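Local coordinates for GTPase activator-like protein (Chaetomium thermophilum, PDB 5HIU) that probably serves, as full-length TSC2, to activate the GTP hydrolysis of a small GTPase, and is represented here by its all-helical N-terminal part, at residues D26-L31 and N44-A49; V194-F199 and V238-I243; C230-E235 and Q266-H271; K247-I252 and V286-D291. All coordinates share one frame; numbering follows the deposited sequence.

Interaction 1: residues D26-L31 and N44-A49; sequences DLVAKL and NKLRFA
Leu-27 and Leu-46 face each other across helices 22-33 and 36-52, and the tight half of the contact is built around them. CB of Leu-27 rests on CG of Leu-46 at 3.6 Å. CD1 of Leu-46 reaches one turn further along helix 22-33 to CD2 of Leu-31, 3.5 Å away, while CG2 of Val-28 flanks the same leucine at 4.1 Å from its CD1. Leu-46 is thus gripped by three aliphatic side chains one, three and four positions apart. The other half is looser and faces solvent. CG of Leu-27 lies anti to its carbonyl carbon (chi1 -60°), and beyond it CD1 meets CB of Lys-45 at 3.7 Å, with the two side chains crossing at about a right angle. Lys-45 then runs on extended, and its NZ stands 5.2 Å from NZ of Lys-30, like charges that would, if anything, repel mildly. The axes of 26-31 and 44-49 lie 9.7 Å apart at closest approach, with N-to-C directions 145° apart, as in a helical hairpin. Helix 59-65 covers the packed side through Ile-61, which touches both Val-28 and Leu-46, and helix 75-89 adds Leu-84 against Leu-46.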
# COMPACT_ATOMS: atom_id res chain seq x y z
N ASP A 26 -35.01 -35.55 5.55
CA ASP A 26 -34.98 -35.74 7.00
C ASP A 26 -34.14 -34.69 7.71
O ASP A 26 -34.65 -33.92 8.54
CB ASP A 26 -34.40 -37.11 7.36
CG ASP A 26 -35.38 -38.23 7.17
OD1 ASP A 26 -36.56 -37.97 6.82
OD2 ASP A 26 -34.97 -39.39 7.37
N LEU A 27 -32.86 -34.64 7.38
CA LEU A 27 -31.92 -33.75 8.07
C LEU A 27 -32.44 -32.32 8.14
O LEU A 27 -32.38 -31.69 9.20
CB LEU A 27 -30.55 -33.79 7.41
CG LEU A 27 -29.89 -35.18 7.39
CD1 LEU A 27 -28.51 -35.10 6.73
CD2 LEU A 27 -29.79 -35.75 8.79
N VAL A 28 -33.00 -31.85 7.04
CA VAL A 28 -33.53 -30.48 6.97
C VAL A 28 -34.72 -30.33 7.89
O VAL A 28 -34.88 -29.29 8.53
CB VAL A 28 -33.92 -30.07 5.53
CG1 VAL A 28 -34.58 -28.70 5.54
CG2 VAL A 28 -32.71 -30.04 4.63
N ALA A 29 -35.57 -31.35 7.95
CA ALA A 29 -36.68 -31.33 8.90
C ALA A 29 -36.14 -31.15 10.33
O ALA A 29 -36.60 -30.27 11.07
CB ALA A 29 -37.50 -32.60 8.78
N LYS A 30 -35.15 -31.95 10.69
CA LYS A 30 -34.53 -31.85 12.01
C LYS A 30 -33.82 -30.52 12.18
O LYS A 30 -33.87 -29.92 13.25
CB LYS A 30 -33.54 -32.99 12.23
CG LYS A 30 -34.20 -34.36 12.26
CD LYS A 30 -33.18 -35.47 12.40
CE LYS A 30 -33.84 -36.80 12.74
NZ LYS A 30 -32.83 -37.89 12.78
N LEU A 31 -33.18 -30.05 11.11
CA LEU A 31 -32.49 -28.76 11.14
C LEU A 31 -33.46 -27.62 11.41
O LEU A 31 -33.12 -26.66 12.11
CB LEU A 31 -31.74 -28.53 9.83
CG LEU A 31 -30.93 -27.23 9.74
CD1 LEU A 31 -29.82 -27.18 10.77
CD2 LEU A 31 -30.36 -27.08 8.34
N ASN A 44 -24.41 -30.57 11.06
CA ASN A 44 -23.14 -31.22 10.79
C ASN A 44 -23.28 -32.29 9.70
O ASN A 44 -22.40 -32.46 8.87
CB ASN A 44 -22.56 -31.85 12.06
CG ASN A 44 -21.73 -30.88 12.87
OD1 ASN A 44 -20.53 -30.73 12.66
ND2 ASN A 44 -22.36 -30.22 13.82
N LYS A 45 -24.39 -33.02 9.73
CA LYS A 45 -24.63 -34.07 8.76
C LYS A 45 -24.91 -33.50 7.38
O LYS A 45 -24.29 -33.89 6.40
CB LYS A 45 -25.80 -34.94 9.19
CG LYS A 45 -25.44 -35.82 10.37
CD LYS A 45 -26.67 -36.48 10.94
CE LYS A 45 -26.31 -37.50 12.00
NZ LYS A 45 -27.59 -38.02 12.55
N LEU A 46 -25.86 -32.58 7.30
CA LEU A 46 -26.09 -31.80 6.08
C LEU A 46 -24.80 -31.22 5.53
O LEU A 46 -24.57 -31.24 4.33
CB LEU A 46 -27.05 -30.66 6.35
CG LEU A 46 -28.48 -31.12 6.29
CD1 LEU A 46 -29.39 -30.10 6.97
CD2 LEU A 46 -28.87 -31.35 4.85
N ARG A 47 -23.96 -30.68 6.38
CA ARG A 47 -22.73 -30.13 5.85
C ARG A 47 -22.00 -31.20 5.08
O ARG A 47 -21.36 -30.91 4.08
CB ARG A 47 -21.84 -29.56 6.94
CG ARG A 47 -20.68 -28.80 6.38
CD ARG A 47 -19.80 -28.25 7.47
NE ARG A 47 -18.88 -29.24 8.03
CZ ARG A 47 -19.10 -29.95 9.14
NH1 ARG A 47 -20.21 -29.79 9.85
NH2 ARG A 47 -18.18 -30.81 9.56
N PHE A 48 -22.11 -32.44 5.53
CA PHE A 48 -21.56 -33.59 4.81
C PHE A 48 -22.37 -33.90 3.55
O PHE A 48 -21.80 -34.13 2.48
CB PHE A 48 -21.47 -34.83 5.73
CG PHE A 48 -20.16 -34.95 6.43
CD1 PHE A 48 -19.74 -33.97 7.32
CD2 PHE A 48 -19.32 -36.02 6.18
CE1 PHE A 48 -18.52 -34.06 7.95
CE2 PHE A 48 -18.09 -36.12 6.81
CZ PHE A 48 -17.69 -35.13 7.69
N ALA A 49 -23.69 -33.89 3.68
CA ALA A 49 -24.62 -34.16 2.58
C ALA A 49 -24.45 -33.19 1.42
O ALA A 49 -24.33 -33.60 0.26
CB ALA A 49 -26.05 -34.08 3.08

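Interaction 2: residues V194-F199 and V238-I243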
# COMPACT_ATOMS: atom_id res chain seq x y z
N VAL A 194 -11.24 -8.12 -5.16
CA VAL A 194 -12.50 -7.49 -5.45
C VAL A 194 -12.22 -6.29 -6.33
O VAL A 194 -12.95 -6.04 -7.27
CB VAL A 194 -13.27 -7.18 -4.17
CG1 VAL A 194 -14.50 -6.35 -4.47
CG2 VAL A 194 -13.70 -8.49 -3.51
N ILE A 195 -11.13 -5.59 -6.06
CA ILE A 195 -10.69 -4.46 -6.88
C ILE A 195 -10.40 -4.94 -8.29
O ILE A 195 -10.88 -4.37 -9.27
CB ILE A 195 -9.49 -3.75 -6.24
CG1 ILE A 195 -9.98 -2.83 -5.11
CG2 ILE A 195 -8.76 -2.89 -7.26
CD1 ILE A 195 -8.93 -2.33 -4.16
N LYS A 196 -9.66 -6.03 -8.39
CA LYS A 196 -9.26 -6.57 -9.68
C LYS A 196 -10.47 -6.86 -10.54
O LYS A 196 -10.56 -6.39 -11.67
CB LYS A 196 -8.42 -7.84 -9.49
CG LYS A 196 -8.07 -8.51 -10.80
CD LYS A 196 -6.86 -9.41 -10.73
CE LYS A 196 -6.80 -10.30 -11.97
NZ LYS A 196 -5.54 -11.10 -12.12
N PHE A 197 -11.41 -7.62 -9.98
CA PHE A 197 -12.57 -8.12 -10.74
C PHE A 197 -13.81 -7.23 -10.77
O PHE A 197 -14.65 -7.44 -11.61
CB PHE A 197 -12.97 -9.50 -10.25
CG PHE A 197 -11.93 -10.54 -10.49
CD1 PHE A 197 -11.63 -10.96 -11.77
CD2 PHE A 197 -11.22 -11.10 -9.42
CE1 PHE A 197 -10.66 -11.92 -12.00
CE2 PHE A 197 -10.24 -12.07 -9.64
CZ PHE A 197 -9.96 -12.47 -10.93
N ASN A 198 -13.92 -6.25 -9.89
CA ASN A 198 -15.21 -5.56 -9.71
C ASN A 198 -15.08 -4.13 -9.23
O ASN A 198 -15.91 -3.65 -8.46
CB ASN A 198 -16.06 -6.34 -8.68
CG ASN A 198 -16.69 -7.57 -9.25
OD1 ASN A 198 -17.39 -7.49 -10.23
ND2 ASN A 198 -16.45 -8.71 -8.64
N PHE A 199 -14.03 -3.46 -9.67
CA PHE A 199 -13.83 -2.06 -9.31
C PHE A 199 -14.90 -1.11 -9.86
O PHE A 199 -15.17 -0.07 -9.26
CB PHE A 199 -12.45 -1.55 -9.75
CG PHE A 199 -12.23 -0.13 -9.37
CD1 PHE A 199 -11.88 0.20 -8.07
CD2 PHE A 199 -12.47 0.87 -10.26
CE1 PHE A 199 -11.72 1.52 -7.69
CE2 PHE A 199 -12.31 2.19 -9.89
CZ PHE A 199 -11.94 2.52 -8.60
N VAL A 238 -4.59 1.20 -8.58
CA VAL A 238 -4.05 1.89 -9.75
C VAL A 238 -4.07 1.00 -10.98
O VAL A 238 -4.31 1.46 -12.06
CB VAL A 238 -2.65 2.52 -9.52
CG1 VAL A 238 -2.72 3.56 -8.41
CG2 VAL A 238 -1.61 1.47 -9.18
N THR A 239 -3.83 -0.28 -10.82
CA THR A 239 -3.81 -1.15 -11.96
C THR A 239 -5.22 -1.30 -12.53
O THR A 239 -5.40 -1.21 -13.75
CB THR A 239 -3.23 -2.54 -11.62
OG1 THR A 239 -1.94 -2.41 -11.00
CG2 THR A 239 -3.04 -3.38 -12.85
N PHE A 240 -6.22 -1.50 -11.68
CA PHE A 240 -7.57 -1.86 -12.17
C PHE A 240 -8.68 -0.83 -12.04
O PHE A 240 -9.72 -1.00 -12.63
CB PHE A 240 -8.02 -3.15 -11.52
CG PHE A 240 -7.08 -4.29 -11.76
CD1 PHE A 240 -6.99 -4.87 -13.02
CD2 PHE A 240 -6.28 -4.78 -10.74
CE1 PHE A 240 -6.12 -5.92 -13.25
CE2 PHE A 240 -5.41 -5.84 -10.97
CZ PHE A 240 -5.33 -6.40 -12.22
N GLY A 241 -8.46 0.22 -11.27
CA GLY A 241 -9.40 1.32 -11.12
C GLY A 241 -8.63 2.63 -11.10
O GLY A 241 -7.77 2.86 -11.97
N SER A 242 -8.92 3.47 -10.10
CA SER A 242 -8.27 4.78 -9.98
C SER A 242 -8.26 5.37 -8.59
O SER A 242 -9.20 5.22 -7.83
CB SER A 242 -8.91 5.80 -10.90
OG SER A 242 -8.41 7.10 -10.63
N ILE A 243 -7.16 6.03 -8.27
CA ILE A 243 -7.00 6.88 -7.11
C ILE A 243 -7.55 8.29 -7.44
O ILE A 243 -7.12 8.92 -8.41
CB ILE A 243 -5.51 6.99 -6.74
CG1 ILE A 243 -4.97 5.63 -6.34
CG2 ILE A 243 -5.29 7.96 -5.60
CD1 ILE A 243 -3.46 5.63 -6.17
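Phe-240 gives up the most surface in this contact, by laying one face of its ring along the side chain of Lys-196. CG of Lys-196 sits 3.9 Å from the ring centroid, 17° off the normal, a CH-pi contact displaced toward the rim near CZ. With CG anti to its backbone N (chi1 176°) and an extended chain beyond, the lysine runs side by side with Phe-240 and points the same way; CD lies 3.7 Å from CZ. The methyl CG2 of Thr-239 covers the opposite face of Phe-240, and Lys-196 CG also lies over the centre of the Phe-197 ring, so the aliphatic lysine stem is held between two phenylalanines. Phe-199 makes the second CH-pi contact. The backbone just past helix 224-240 lies over one face of its ring, CA of Gly-241 being 3.5 Å from the centroid, 23° off the normal. Having no side chain, Gly-241 can bring CA to 3.2 Å from CD2 of Phe-199. CG2 of Ile-195 approaches CB of Phe-240 at 4.3 Å; the same side chain touches Leu-237 of helix 224-240 and Phe-140 of helix 139-163. Aromatic packing thus joins the C-terminal ends of helices 179-198 and 224-240, alternate helices of an alpha-solenoid.

Interaction 3: residues C230-E235 and Q266-H271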
# COMPACT_ATOMS: atom_id res chain seq x y z
N CYS A 230 -0.85 -3.76 1.94
CA CYS A 230 -1.42 -2.47 1.58
C CYS A 230 -0.87 -1.90 0.30
O CYS A 230 -1.58 -1.23 -0.43
CB CYS A 230 -1.18 -1.46 2.69
SG CYS A 230 -2.06 -1.90 4.18
N ILE A 231 0.41 -2.16 0.02
CA ILE A 231 0.98 -1.71 -1.24
C ILE A 231 0.30 -2.43 -2.38
O ILE A 231 -0.02 -1.83 -3.41
CB ILE A 231 2.49 -1.98 -1.30
CG1 ILE A 231 3.21 -1.01 -0.39
CG2 ILE A 231 3.04 -1.82 -2.71
CD1 ILE A 231 4.60 -1.50 -0.01
N HIS A 232 0.11 -3.73 -2.22
CA HIS A 232 -0.56 -4.51 -3.26
C HIS A 232 -2.00 -4.07 -3.44
O HIS A 232 -2.47 -4.02 -4.56
CB HIS A 232 -0.39 -6.01 -3.01
CG HIS A 232 1.05 -6.43 -3.02
ND1 HIS A 232 1.93 -6.00 -4.00
CD2 HIS A 232 1.78 -7.17 -2.16
CE1 HIS A 232 3.13 -6.48 -3.75
NE2 HIS A 232 3.07 -7.19 -2.63
N VAL A 233 -2.66 -3.63 -2.36
CA VAL A 233 -4.01 -3.12 -2.51
C VAL A 233 -3.98 -1.88 -3.37
O VAL A 233 -4.80 -1.71 -4.26
CB VAL A 233 -4.70 -2.89 -1.17
CG1 VAL A 233 -5.88 -1.94 -1.31
CG2 VAL A 233 -5.16 -4.21 -0.60
N ILE A 234 -3.01 -1.02 -3.13
CA ILE A 234 -2.90 0.22 -3.86
C ILE A 234 -2.48 -0.03 -5.29
O ILE A 234 -3.00 0.58 -6.20
CB ILE A 234 -1.93 1.20 -3.16
CG1 ILE A 234 -2.62 1.74 -1.91
CG2 ILE A 234 -1.55 2.37 -4.07
CD1 ILE A 234 -1.64 2.29 -0.90
N GLU A 235 -1.54 -0.94 -5.48
CA GLU A 235 -1.19 -1.41 -6.82
C GLU A 235 -2.48 -1.80 -7.52
O GLU A 235 -2.71 -1.41 -8.64
CB GLU A 235 -0.22 -2.58 -6.71
CG GLU A 235 0.32 -3.17 -8.00
CD GLU A 235 1.21 -4.40 -7.76
OE1 GLU A 235 1.49 -4.75 -6.59
OE2 GLU A 235 1.63 -5.05 -8.74
N GLN A 266 11.29 -1.85 -0.74
CA GLN A 266 11.59 -0.76 -1.66
C GLN A 266 11.17 -1.11 -3.07
O GLN A 266 10.57 -0.28 -3.76
CB GLN A 266 13.08 -0.39 -1.64
CG GLN A 266 13.37 0.97 -2.25
CD GLN A 266 14.84 1.37 -2.20
OE1 GLN A 266 15.63 0.99 -3.08
NE2 GLN A 266 15.23 2.15 -1.18
N LYS A 267 11.47 -2.32 -3.50
CA LYS A 267 11.13 -2.74 -4.87
C LYS A 267 9.60 -2.76 -5.08
O LYS A 267 9.08 -2.16 -6.05
CB LYS A 267 11.81 -4.07 -5.21
CG LYS A 267 11.46 -5.23 -4.28
CD LYS A 267 12.22 -6.50 -4.59
CE LYS A 267 11.63 -7.69 -3.84
NZ LYS A 267 12.53 -8.87 -3.88
N GLU A 268 8.88 -3.36 -4.13
CA GLU A 268 7.41 -3.35 -4.15
C GLU A 268 6.81 -1.95 -4.24
O GLU A 268 5.93 -1.72 -5.06
CB GLU A 268 6.83 -4.09 -2.94
CG GLU A 268 6.71 -5.60 -3.11
CD GLU A 268 7.88 -6.35 -2.52
OE1 GLU A 268 8.96 -5.75 -2.37
OE2 GLU A 268 7.71 -7.54 -2.19
N ALA A 269 7.28 -1.02 -3.42
CA ALA A 269 6.78 0.36 -3.45
C ALA A 269 7.18 1.06 -4.75
O ALA A 269 6.44 1.88 -5.29
CB ALA A 269 7.32 1.16 -2.25
N TRP A 270 8.37 0.79 -5.26
CA TRP A 270 8.76 1.51 -6.44
C TRP A 270 7.84 1.05 -7.56
O TRP A 270 7.36 1.85 -8.38
CB TRP A 270 10.22 1.30 -6.80
CG TRP A 270 10.45 1.78 -8.15
CD1 TRP A 270 10.70 1.03 -9.24
CD2 TRP A 270 10.31 3.12 -8.59
NE1 TRP A 270 10.76 1.83 -10.35
CE2 TRP A 270 10.51 3.12 -9.98
CE3 TRP A 270 10.03 4.32 -7.95
CZ2 TRP A 270 10.46 4.28 -10.73
CZ3 TRP A 270 9.97 5.48 -8.70
CH2 TRP A 270 10.20 5.45 -10.07
N HIS A 271 7.55 -0.24 -7.58
CA HIS A 271 6.68 -0.79 -8.63
C HIS A 271 5.35 -0.05 -8.64
O HIS A 271 4.86 0.44 -9.66
CB HIS A 271 6.47 -2.28 -8.40
CG HIS A 271 5.90 -2.97 -9.58
ND1 HIS A 271 4.54 -3.06 -9.81
CD2 HIS A 271 6.49 -3.60 -10.62
CE1 HIS A 271 4.32 -3.72 -10.93
NE2 HIS A 271 5.49 -4.06 -11.44
O HOH W 1 3.91 -3.44 -6.07
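Ile-231 and Glu-268 meet where helices 224-240 and 266-277, separated in the chain by helix 245-261, pack as in an alpha-solenoid; the N-to-C directions of 230-235 and 266-271 are only 19° apart. In the first shell CG2 of Ile-231 lies 3.7 Å from the backbone O of Glu-268, and its CD1 approaches CB of Ala-269 at 4.4 Å. The ring of His-232 brings CE1 to 3.7 Å from CG of Glu-268, so the methylene, not the carboxylate, does the touching. Glu-235 and His-271 cross with their flat groups 58° apart, OE2 standing 3.7 Å from ND1, too long for a hydrogen bond.

A second shell helps to position these groups. ND1 of His-232 donates to OE1 of Glu-235, one turn on in the same helix, at 2.9 Å and nearly straight (161°), with the oxygen close to the ring plane. This His-carboxylate pair would steady both the imidazole that packs on Glu-268 and the carboxylate that faces His-271. Glu-268 bends at chi2, and its OE2 makes a long, weak ion pair with Arg-228. Further out, Thr-272 packs on Ile-231 and Glu-235, and Ile-258 of the intervening helix 245-261 touches Ile-231. A single water completes the link: it donates to the backbone O of Glu-268 at 2.8 Å and, more weakly, to OE1 of Glu-235.

Interaction 4: residues K247-I252 and V286-D291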
# COMPACT_ATOMS: atom_id res chain seq x y z
N LYS A 247 -6.49 12.22 -3.13
CA LYS A 247 -5.80 11.19 -2.33
C LYS A 247 -4.33 10.99 -2.71
O LYS A 247 -3.56 10.34 -1.98
CB LYS A 247 -6.52 9.85 -2.50
CG LYS A 247 -7.96 9.87 -2.03
CD LYS A 247 -8.00 10.03 -0.52
CE LYS A 247 -9.33 10.57 -0.05
NZ LYS A 247 -9.13 11.21 1.27
N LEU A 248 -3.95 11.55 -3.86
CA LEU A 248 -2.66 11.30 -4.47
C LEU A 248 -1.53 11.71 -3.55
O LEU A 248 -0.66 10.90 -3.27
CB LEU A 248 -2.54 12.04 -5.81
CG LEU A 248 -1.42 11.61 -6.76
CD1 LEU A 248 -1.62 10.18 -7.26
CD2 LEU A 248 -1.33 12.58 -7.93
N LYS A 249 -1.54 12.93 -3.06
CA LYS A 249 -0.50 13.36 -2.15
C LYS A 249 -0.27 12.30 -1.07
O LYS A 249 0.86 11.87 -0.84
CB LYS A 249 -0.85 14.71 -1.50
CG LYS A 249 0.21 15.21 -0.53
CD LYS A 249 -0.07 16.61 -0.03
CE LYS A 249 0.88 16.93 1.11
NZ LYS A 249 0.97 18.38 1.45
N TYR A 250 -1.36 11.85 -0.45
CA TYR A 250 -1.26 10.95 0.69
C TYR A 250 -0.69 9.58 0.26
O TYR A 250 0.23 9.07 0.91
CB TYR A 250 -2.63 10.84 1.39
CG TYR A 250 -3.04 12.07 2.21
CD1 TYR A 250 -2.31 13.27 2.15
CD2 TYR A 250 -4.16 12.03 3.05
CE1 TYR A 250 -2.68 14.37 2.90
CE2 TYR A 250 -4.54 13.13 3.80
CZ TYR A 250 -3.79 14.30 3.72
OH TYR A 250 -4.14 15.39 4.45
N CYS A 251 -1.19 9.00 -0.82
CA CYS A 251 -0.56 7.78 -1.38
C CYS A 251 0.95 7.96 -1.64
O CYS A 251 1.78 7.16 -1.21
CB CYS A 251 -1.23 7.38 -2.68
SG CYS A 251 -2.94 6.88 -2.46
N ILE A 252 1.31 9.05 -2.30
CA ILE A 252 2.71 9.35 -2.56
C ILE A 252 3.48 9.56 -1.26
O ILE A 252 4.56 8.97 -1.09
CB ILE A 252 2.88 10.57 -3.51
CG1 ILE A 252 2.24 10.32 -4.88
CG2 ILE A 252 4.35 10.87 -3.71
CD1 ILE A 252 2.70 9.05 -5.58
N VAL A 286 4.87 14.38 -9.80
CA VAL A 286 6.13 15.14 -9.82
C VAL A 286 5.99 16.41 -8.98
O VAL A 286 6.81 16.72 -8.12
CB VAL A 286 6.53 15.52 -11.26
CG1 VAL A 286 7.67 16.51 -11.27
CG2 VAL A 286 6.93 14.29 -12.05
N ARG A 287 4.92 17.14 -9.28
CA ARG A 287 4.55 18.37 -8.56
C ARG A 287 4.46 18.14 -7.05
O ARG A 287 4.99 18.94 -6.26
CB ARG A 287 3.21 18.84 -9.12
CG ARG A 287 2.61 20.07 -8.47
CD ARG A 287 1.77 20.86 -9.48
NE ARG A 287 0.99 19.98 -10.34
CZ ARG A 287 -0.29 19.66 -10.16
NH1 ARG A 287 -0.99 20.13 -9.13
NH2 ARG A 287 -0.89 18.84 -11.03
N ILE A 288 3.80 17.05 -6.67
CA ILE A 288 3.67 16.63 -5.27
C ILE A 288 5.03 16.35 -4.66
O ILE A 288 5.35 16.85 -3.58
CB ILE A 288 2.78 15.36 -5.13
CG1 ILE A 288 1.31 15.72 -5.36
CG2 ILE A 288 2.94 14.68 -3.77
CD1 ILE A 288 0.42 14.55 -5.69
N LEU A 289 5.82 15.53 -5.35
CA LEU A 289 7.16 15.16 -4.89
C LEU A 289 8.07 16.36 -4.70
O LEU A 289 8.94 16.37 -3.81
CB LEU A 289 7.81 14.23 -5.92
CG LEU A 289 7.37 12.78 -5.98
CD1 LEU A 289 7.87 12.15 -7.27
CD2 LEU A 289 7.88 12.01 -4.77
N LEU A 290 7.91 17.37 -5.56
CA LEU A 290 8.72 18.58 -5.45
C LEU A 290 8.21 19.40 -4.30
O LEU A 290 9.01 19.92 -3.52
CB LEU A 290 8.67 19.41 -6.73
CG LEU A 290 9.49 18.84 -7.88
CD1 LEU A 290 9.05 19.51 -9.18
CD2 LEU A 290 10.98 19.03 -7.65
N ASP A 291 6.87 19.50 -4.19
CA ASP A 291 6.21 20.17 -3.06
C ASP A 291 6.83 19.74 -1.74
O ASP A 291 7.03 20.57 -0.86
CB ASP A 291 4.70 19.88 -3.02
CG ASP A 291 3.89 20.75 -3.97
OD1 ASP A 291 4.40 21.77 -4.48
OD2 ASP A 291 2.72 20.39 -4.19
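Ile-288 projects from helix 281-294 into the side of helix 245-261 and carries most of the contact. The apolar contacts come first. Its CD1 touches CD2 of Leu-248 at 3.5 Å, the shortest approach between the two segments, and stays close to CG and CB of the same leucine. The other branch, CG2, sits anti to the backbone N and meets CG2 of Ile-252 at 4.1 Å. The two methyls therefore divide the work: CD1 serves Leu-248 and CG2 serves Ile-252, one turn further on. Leu-289 joins at the edge of the pair, its CD2 reaching CG2 of Ile-252 at 3.9 Å, with the side chains crossing at about a right angle.

Side chain against backbone is the second kind. Between the two neighbours, CD1 of Ile-288 comes within 3.7 Å of N of Lys-249, and CG2 lies 4.0 Å from CA of that residue, so the isoleucine packs directly on the helix surface.

Charge plays little part. NZ of Lys-249 remains 6.2 Å from OD2 of Asp-291, not in contact, and Lys-247 turns elsewhere, to a salt bridge with Asp-212.

The axes of 247-252 and 286-291 approach to 10.0 Å and cross at -61°; apart from Ile-252 with Leu-289, the contacts all go through Ile-288. Behind it, Thr-285 touches Leu-248 and Ile-252, and helix 302-322 backs Leu-289 with Val-318 and Leu-319. With only aliphatic groups and backbone meeting, cohesion here probably rests on close fit and exclusion of water instead of directional polar bonds.

In the fold
Interaction 1 lies alone near the N-terminal end of the elongated all-helical chain, about 40 to 57 Å between centres from the others, and on the opposite side of the chain's centre from interaction 4. The other three cluster. Interactions 2 and 3 share helix 224-240, with centres about 14 Å apart, and touch where Ile-195 CD1 meets Val-233 O at 4.2 Å. Interaction 4 lies about 16 Å from interaction 3 between centres and touches interaction 2 through Ile-243 and Cys-251. Along the chain, interaction 1 closes first; the segments of interaction 3 alternate with those of interactions 2 and 4. Such overlapping, short-range closures fit an alpha-solenoid, whose successive helices build one elongated helical stack.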